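Local coordinates for protein alcohol dehydrogenase (Thermus sp., PDB 4CPD) that probably oxidises alcohols with NAD(+), and reduces the carbonyl products with NADH, as a zinc-dependent medium-chain dehydrogenase, at residues N141-S155 against V302-I316. Numbering follows the deposited sequence.
With ZN (zinc ion), chain E.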
loop_
_atom_site.group_PDB
_atom_site.type_symbol
_atom_site.label_atom_id
_atom_site.label_comp_id
_atom_site.label_asym_id
_atom_site.label_seq_id
_atom_site.Cartn_x
_atom_site.Cartn_y
_atom_site.Cartn_z
ATOM N N ASN A 141 22.476 -18.726 -22.307
ATOM C CA ASN A 141 22.324 -18.025 -23.582
ATOM C C ASN A 141 21.982 -16.552 -23.485
ATOM O O ASN A 141 21.154 -16.050 -24.248
ATOM C CB ASN A 141 21.281 -18.746 -24.445
ATOM C CG ASN A 141 21.778 -18.971 -25.859
ATOM O OD1 ASN A 141 22.966 -19.269 -26.067
ATOM N ND2 ASN A 141 20.889 -18.819 -26.841
ATOM N N LEU A 142 22.632 -15.856 -22.560
ATOM C CA LEU A 142 22.228 -14.486 -22.229
ATOM C C LEU A 142 23.429 -13.547 -22.293
ATOM O O LEU A 142 24.462 -13.766 -21.641
ATOM C CB LEU A 142 21.589 -14.457 -20.838
ATOM C CG LEU A 142 21.278 -13.090 -20.218
ATOM C CD1 LEU A 142 20.127 -12.481 -20.952
ATOM C CD2 LEU A 142 20.933 -13.193 -18.741
ATOM N N SER A 143 23.298 -12.491 -23.075
ATOM C CA SER A 143 24.388 -11.548 -23.208
ATOM C C SER A 143 24.568 -10.693 -21.936
ATOM O O SER A 143 23.581 -10.224 -21.328
ATOM C CB SER A 143 24.145 -10.643 -24.398
ATOM O OG SER A 143 23.229 -9.608 -24.098
ATOM N N PRO A 144 25.825 -10.463 -21.532
ATOM C CA PRO A 144 26.109 -9.593 -20.376
ATOM C C PRO A 144 25.467 -8.219 -20.479
ATOM O O PRO A 144 25.061 -7.668 -19.468
ATOM C CB PRO A 144 27.632 -9.435 -20.402
ATOM C CG PRO A 144 28.134 -10.630 -21.154
ATOM C CD PRO A 144 27.043 -11.055 -22.106
ATOM N N GLU A 145 25.368 -7.659 -21.674
ATOM C CA GLU A 145 24.792 -6.330 -21.807
ATOM C C GLU A 145 23.300 -6.355 -21.573
ATOM O O GLU A 145 22.706 -5.347 -21.240
ATOM C CB GLU A 145 25.147 -5.655 -23.150
ATOM C CG GLU A 145 24.622 -6.297 -24.421
ATOM C CD GLU A 145 25.404 -7.529 -24.894
ATOM O OE1 GLU A 145 26.244 -8.100 -24.143
ATOM O OE2 GLU A 145 25.143 -7.964 -26.035
ATOM N N ARG A 146 22.679 -7.512 -21.753
ATOM C CA ARG A 146 21.258 -7.661 -21.417
ATOM C C ARG A 146 21.140 -7.929 -19.930
ATOM O O ARG A 146 20.328 -7.303 -19.255
ATOM C CB ARG A 146 20.616 -8.816 -22.197
ATOM C CG ARG A 146 19.114 -8.666 -22.367
ATOM C CD ARG A 146 18.359 -9.980 -22.577
ATOM N NE ARG A 146 18.104 -10.556 -23.926
ATOM C CZ ARG A 146 17.894 -9.922 -25.087
ATOM N NH1 ARG A 146 17.937 -8.611 -25.222
ATOM N NH2 ARG A 146 17.643 -10.651 -26.154
ATOM N N ALA A 147 21.980 -8.842 -19.434
ATOM C CA ALA A 147 21.905 -9.303 -18.050
ATOM C C ALA A 147 22.086 -8.195 -17.038
ATOM O O ALA A 147 21.473 -8.233 -15.957
ATOM C CB ALA A 147 22.925 -10.403 -17.773
ATOM N N ILE A 148 22.928 -7.228 -17.351
ATOM C CA ILE A 148 23.296 -6.244 -16.329
ATOM C C ILE A 148 22.078 -5.550 -15.704
ATOM O O ILE A 148 22.063 -5.267 -14.520
ATOM C CB ILE A 148 24.328 -5.226 -16.837
ATOM C CG1 ILE A 148 24.720 -4.263 -15.720
ATOM C CG2 ILE A 148 23.801 -4.443 -18.028
ATOM C CD1 ILE A 148 25.971 -3.479 -16.030
ATOM N N PHE A 149 21.037 -5.366 -16.483
ATOM C CA PHE A 149 19.831 -4.664 -16.031
ATOM C C PHE A 149 19.054 -5.374 -14.925
ATOM O O PHE A 149 18.399 -4.736 -14.088
ATOM C CB PHE A 149 18.949 -4.397 -17.215
ATOM C CG PHE A 149 19.574 -3.465 -18.195
ATOM C CD1 PHE A 149 20.430 -3.915 -19.171
ATOM C CD2 PHE A 149 19.376 -2.121 -18.077
ATOM C CE1 PHE A 149 21.031 -3.030 -20.054
ATOM C CE2 PHE A 149 19.962 -1.228 -18.964
ATOM C CZ PHE A 149 20.792 -1.688 -19.961
ATOM N N ALA A 150 19.193 -6.693 -14.873
ATOM C CA ALA A 150 18.566 -7.486 -13.828
ATOM C C ALA A 150 19.008 -7.082 -12.422
ATOM O O ALA A 150 18.249 -7.258 -11.452
ATOM C CB ALA A 150 18.854 -8.955 -14.054
ATOM N N GLY A 151 20.232 -6.568 -12.316
ATOM C CA GLY A 151 20.784 -6.227 -11.025
ATOM C C GLY A 151 20.239 -4.953 -10.417
ATOM O O GLY A 151 20.356 -4.772 -9.175
ATOM N N ASP A 152 19.639 -4.084 -11.252
ATOM C CA ASP A 152 19.176 -2.782 -10.734
ATOM C C ASP A 152 17.915 -2.296 -11.416
ATOM O O ASP A 152 16.830 -2.614 -10.954
ATOM C CB ASP A 152 20.335 -1.770 -10.768
ATOM C CG ASP A 152 19.965 -0.427 -10.281
ATOM O OD1 ASP A 152 18.785 -0.176 -9.967
ATOM O OD2 ASP A 152 20.877 0.418 -10.250
ATOM N N ILE A 153 18.026 -1.549 -12.500
ATOM C CA ILE A 153 16.854 -0.794 -12.973
ATOM C C ILE A 153 15.656 -1.621 -13.528
ATOM O O ILE A 153 14.508 -1.199 -13.413
ATOM C CB ILE A 153 17.237 0.290 -13.973
ATOM C CG1 ILE A 153 17.920 -0.314 -15.191
ATOM C CG2 ILE A 153 18.158 1.321 -13.334
ATOM C CD1 ILE A 153 17.884 0.652 -16.358
ATOM N N LEU A 154 15.919 -2.796 -14.101
ATOM C CA LEU A 154 14.844 -3.651 -14.580
ATOM C C LEU A 154 14.109 -4.306 -13.412
ATOM O O LEU A 154 12.890 -4.327 -13.359
ATOM C CB LEU A 154 15.369 -4.715 -15.554
ATOM C CG LEU A 154 14.328 -5.681 -16.112
ATOM C CD1 LEU A 154 13.139 -4.925 -16.700
ATOM C CD2 LEU A 154 14.937 -6.576 -17.156
ATOM N N SER A 155 14.852 -4.849 -12.466
ATOM C CA SER A 155 14.223 -5.487 -11.307
ATOM C C SER A 155 13.493 -4.459 -10.428
ATOM O O SER A 155 12.542 -4.792 -9.749
ATOM C CB SER A 155 15.275 -6.243 -10.503
ATOM O OG SER A 155 15.789 -7.325 -11.254
ATOM N N VAL A 302 13.366 -12.292 -13.439
ATOM C CA VAL A 302 13.778 -11.305 -14.441
ATOM C C VAL A 302 14.790 -11.939 -15.397
ATOM O O VAL A 302 14.641 -11.880 -16.597
ATOM C CB VAL A 302 14.339 -10.043 -13.765
ATOM C CG1 VAL A 302 15.025 -9.139 -14.774
ATOM C CG2 VAL A 302 13.206 -9.298 -13.079
ATOM N N LEU A 303 15.790 -12.588 -14.838
ATOM C CA LEU A 303 16.749 -13.344 -15.640
ATOM C C LEU A 303 16.076 -14.361 -16.608
ATOM O O LEU A 303 16.431 -14.449 -17.785
ATOM C CB LEU A 303 17.749 -14.083 -14.737
ATOM C CG LEU A 303 18.749 -13.189 -14.008
ATOM C CD1 LEU A 303 19.651 -13.955 -13.041
ATOM C CD2 LEU A 303 19.611 -12.435 -14.995
ATOM N N ALA A 304 15.124 -15.139 -16.126
ATOM C CA ALA A 304 14.454 -16.080 -17.000
ATOM C C ALA A 304 13.789 -15.326 -18.189
ATOM O O ALA A 304 13.778 -15.807 -19.311
ATOM C CB ALA A 304 13.439 -16.920 -16.208
ATOM N N LEU A 305 13.256 -14.141 -17.936
ATOM C CA LEU A 305 12.610 -13.383 -18.985
ATOM C C LEU A 305 13.653 -12.834 -19.980
ATOM O O LEU A 305 13.416 -12.786 -21.208
ATOM C CB LEU A 305 11.768 -12.235 -18.405
ATOM C CG LEU A 305 10.442 -12.568 -17.732
ATOM C CD1 LEU A 305 9.926 -11.338 -17.029
ATOM C CD2 LEU A 305 9.392 -12.995 -18.721
ATOM N N LEU A 306 14.791 -12.404 -19.446
ATOM C CA LEU A 306 15.845 -11.852 -20.277
ATOM C C LEU A 306 16.413 -12.960 -21.165
ATOM O O LEU A 306 16.529 -12.820 -22.377
ATOM C CB LEU A 306 16.933 -11.273 -19.400
ATOM C CG LEU A 306 16.566 -9.992 -18.662
ATOM C CD1 LEU A 306 17.681 -9.622 -17.696
ATOM C CD2 LEU A 306 16.358 -8.848 -19.634
ATOM N N ALA A 307 16.709 -14.084 -20.541
ATOM C CA ALA A 307 17.302 -15.200 -21.248
ATOM C C ALA A 307 16.411 -15.662 -22.385
ATOM O O ALA A 307 16.901 -16.137 -23.393
ATOM C CB ALA A 307 17.629 -16.360 -20.301
ATOM N N SER A 308 15.110 -15.487 -22.249
ATOM C CA SER A 308 14.205 -16.019 -23.235
ATOM C C SER A 308 13.818 -14.973 -24.242
ATOM O O SER A 308 12.937 -15.203 -25.050
ATOM C CB SER A 308 12.957 -16.538 -22.542
ATOM O OG SER A 308 12.186 -15.468 -22.022
ATOM N N GLY A 309 14.420 -13.797 -24.156
ATOM C CA GLY A 309 14.155 -12.752 -25.134
ATOM C C GLY A 309 12.905 -11.929 -24.959
ATOM O O GLY A 309 12.730 -10.933 -25.666
ATOM N N ARG A 310 12.072 -12.258 -23.983
ATOM C CA ARG A 310 10.834 -11.492 -23.740
ATOM C C ARG A 310 11.085 -10.043 -23.395
ATOM O O ARG A 310 10.259 -9.183 -23.679
ATOM C CB ARG A 310 9.978 -12.126 -22.639
ATOM C CG ARG A 310 9.732 -13.629 -22.829
ATOM C CD ARG A 310 8.816 -13.966 -23.995
ATOM N NE ARG A 310 7.437 -13.856 -23.554
ATOM C CZ ARG A 310 6.600 -12.878 -23.885
ATOM N NH1 ARG A 310 6.953 -11.902 -24.721
ATOM N NH2 ARG A 310 5.382 -12.887 -23.380
ATOM N N LEU A 311 12.234 -9.763 -22.804
ATOM C CA LEU A 311 12.655 -8.396 -22.518
ATOM C C LEU A 311 14.037 -8.101 -23.076
ATOM O O LEU A 311 14.981 -8.918 -23.007
ATOM C CB LEU A 311 12.649 -8.173 -21.006
ATOM C CG LEU A 311 11.280 -8.220 -20.331
ATOM C CD1 LEU A 311 11.416 -8.262 -18.822
ATOM C CD2 LEU A 311 10.470 -7.019 -20.760
ATOM N N GLN A 312 14.173 -6.888 -23.583
ATOM C CA GLN A 312 15.390 -6.465 -24.263
ATOM C C GLN A 312 15.811 -5.096 -23.783
ATOM O O GLN A 312 15.832 -4.143 -24.543
ATOM C CB GLN A 312 15.139 -6.458 -25.764
ATOM C CG GLN A 312 14.365 -7.683 -26.202
ATOM C CD GLN A 312 14.373 -7.853 -27.693
ATOM O OE1 GLN A 312 14.199 -6.884 -28.441
ATOM N NE2 GLN A 312 14.569 -9.095 -28.146
ATOM N N PRO A 313 16.162 -5.003 -22.508
ATOM C CA PRO A 313 16.472 -3.700 -21.941
ATOM C C PRO A 313 17.667 -3.008 -22.559
ATOM O O PRO A 313 17.690 -1.791 -22.588
ATOM C CB PRO A 313 16.803 -4.030 -20.481
ATOM C CG PRO A 313 17.248 -5.471 -20.490
ATOM C CD PRO A 313 16.396 -6.113 -21.553
ATOM N N GLU A 314 18.659 -3.765 -23.027
ATOM C CA GLU A 314 19.872 -3.163 -23.639
ATOM C C GLU A 314 19.577 -2.204 -24.810
ATOM O O GLU A 314 20.394 -1.337 -25.115
ATOM C CB GLU A 314 20.903 -4.225 -24.089
ATOM C CG GLU A 314 20.575 -4.948 -25.391
ATOM C CD GLU A 314 19.528 -6.022 -25.213
ATOM O OE1 GLU A 314 18.897 -6.111 -24.114
ATOM O OE2 GLU A 314 19.345 -6.790 -26.178
ATOM N N ARG A 315 18.416 -2.330 -25.438
ATOM C CA ARG A 315 18.051 -1.398 -26.487
ATOM C C ARG A 315 18.105 0.071 -26.041
ATOM O O ARG A 315 18.198 0.968 -26.861
ATOM C CB ARG A 315 16.648 -1.686 -27.031
ATOM C CG ARG A 315 16.351 -3.131 -27.349
ATOM C CD ARG A 315 15.231 -3.235 -28.365
ATOM N NE ARG A 315 15.789 -3.102 -29.715
ATOM C CZ ARG A 315 15.891 -4.079 -30.620
ATOM N NH1 ARG A 315 15.439 -5.307 -30.368
ATOM N NH2 ARG A 315 16.448 -3.821 -31.802
ATOM N N ILE A 316 18.013 0.351 -24.759
ATOM C CA ILE A 316 18.013 1.756 -24.349
ATOM C C ILE A 316 19.418 2.320 -24.182
ATOM O O ILE A 316 19.582 3.516 -23.989
ATOM C CB ILE A 316 17.192 2.020 -23.073
ATOM C CG1 ILE A 316 17.925 1.524 -21.836
ATOM C CG2 ILE A 316 15.820 1.364 -23.187
ATOM C CD1 ILE A 316 17.581 2.355 -20.620
HETATM ZN ZN ZN E . 20.907 2.211 -9.570
HETATM O O HOH W 1 21.214 -9.142 -26.060
HETATM O O HOH W 2 19.506 2.397 -7.537
#
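Arg146 and Glu314 form the charged part of this contact, a salt bridge in which both carboxylate oxygens converge on NH1 of Arg146, OE2 of Glu314 at 2.5 Å and OE1 at 2.9 Å. The planes of guanidinium and carboxylate stand 50° apart, so this is not the parallel end-on pairing of two nitrogens with two oxygens. With CG set opposite the backbone N, the arginine chain bends at chi3 (-90°), bringing its head alongside Gln312; Leu311 O lies over one guanidinium face. Water 1 lies over the other face and donates to Glu314 OE2 while also bonding Ser143 OG, the side chain that caps Arg146 N.

Next to this polar edge, Pro313 packs on Phe149: its CB stands 4.0 Å from the ring centroid and 23° off the normal, a CH-pi contact over the face, displaced toward the rim. Most of the rest is aliphatic. Leu154 and Leu306 meet tip to tip, CD2 to CD2 at 3.6 Å, and the same Leu154 methyl also touches Val302 CG1. Ala150 CB lies 3.7 Å from Leu303 CD2.

Helix 295-307, closed by a Schellman motif at Gly309, is thus joined to the segment whose Asp152 binds the zinc ion with Cys38 and His59; Leu154, Leu311 and Pro313 also touch helix 179-190 of the Rossmann-type NAD domain. The chemistry implies mainly apolar packing that does not touch the zinc ligand itself, bordered by a direct ion pair whose carboxylate is also tied through water to Ser143 OG.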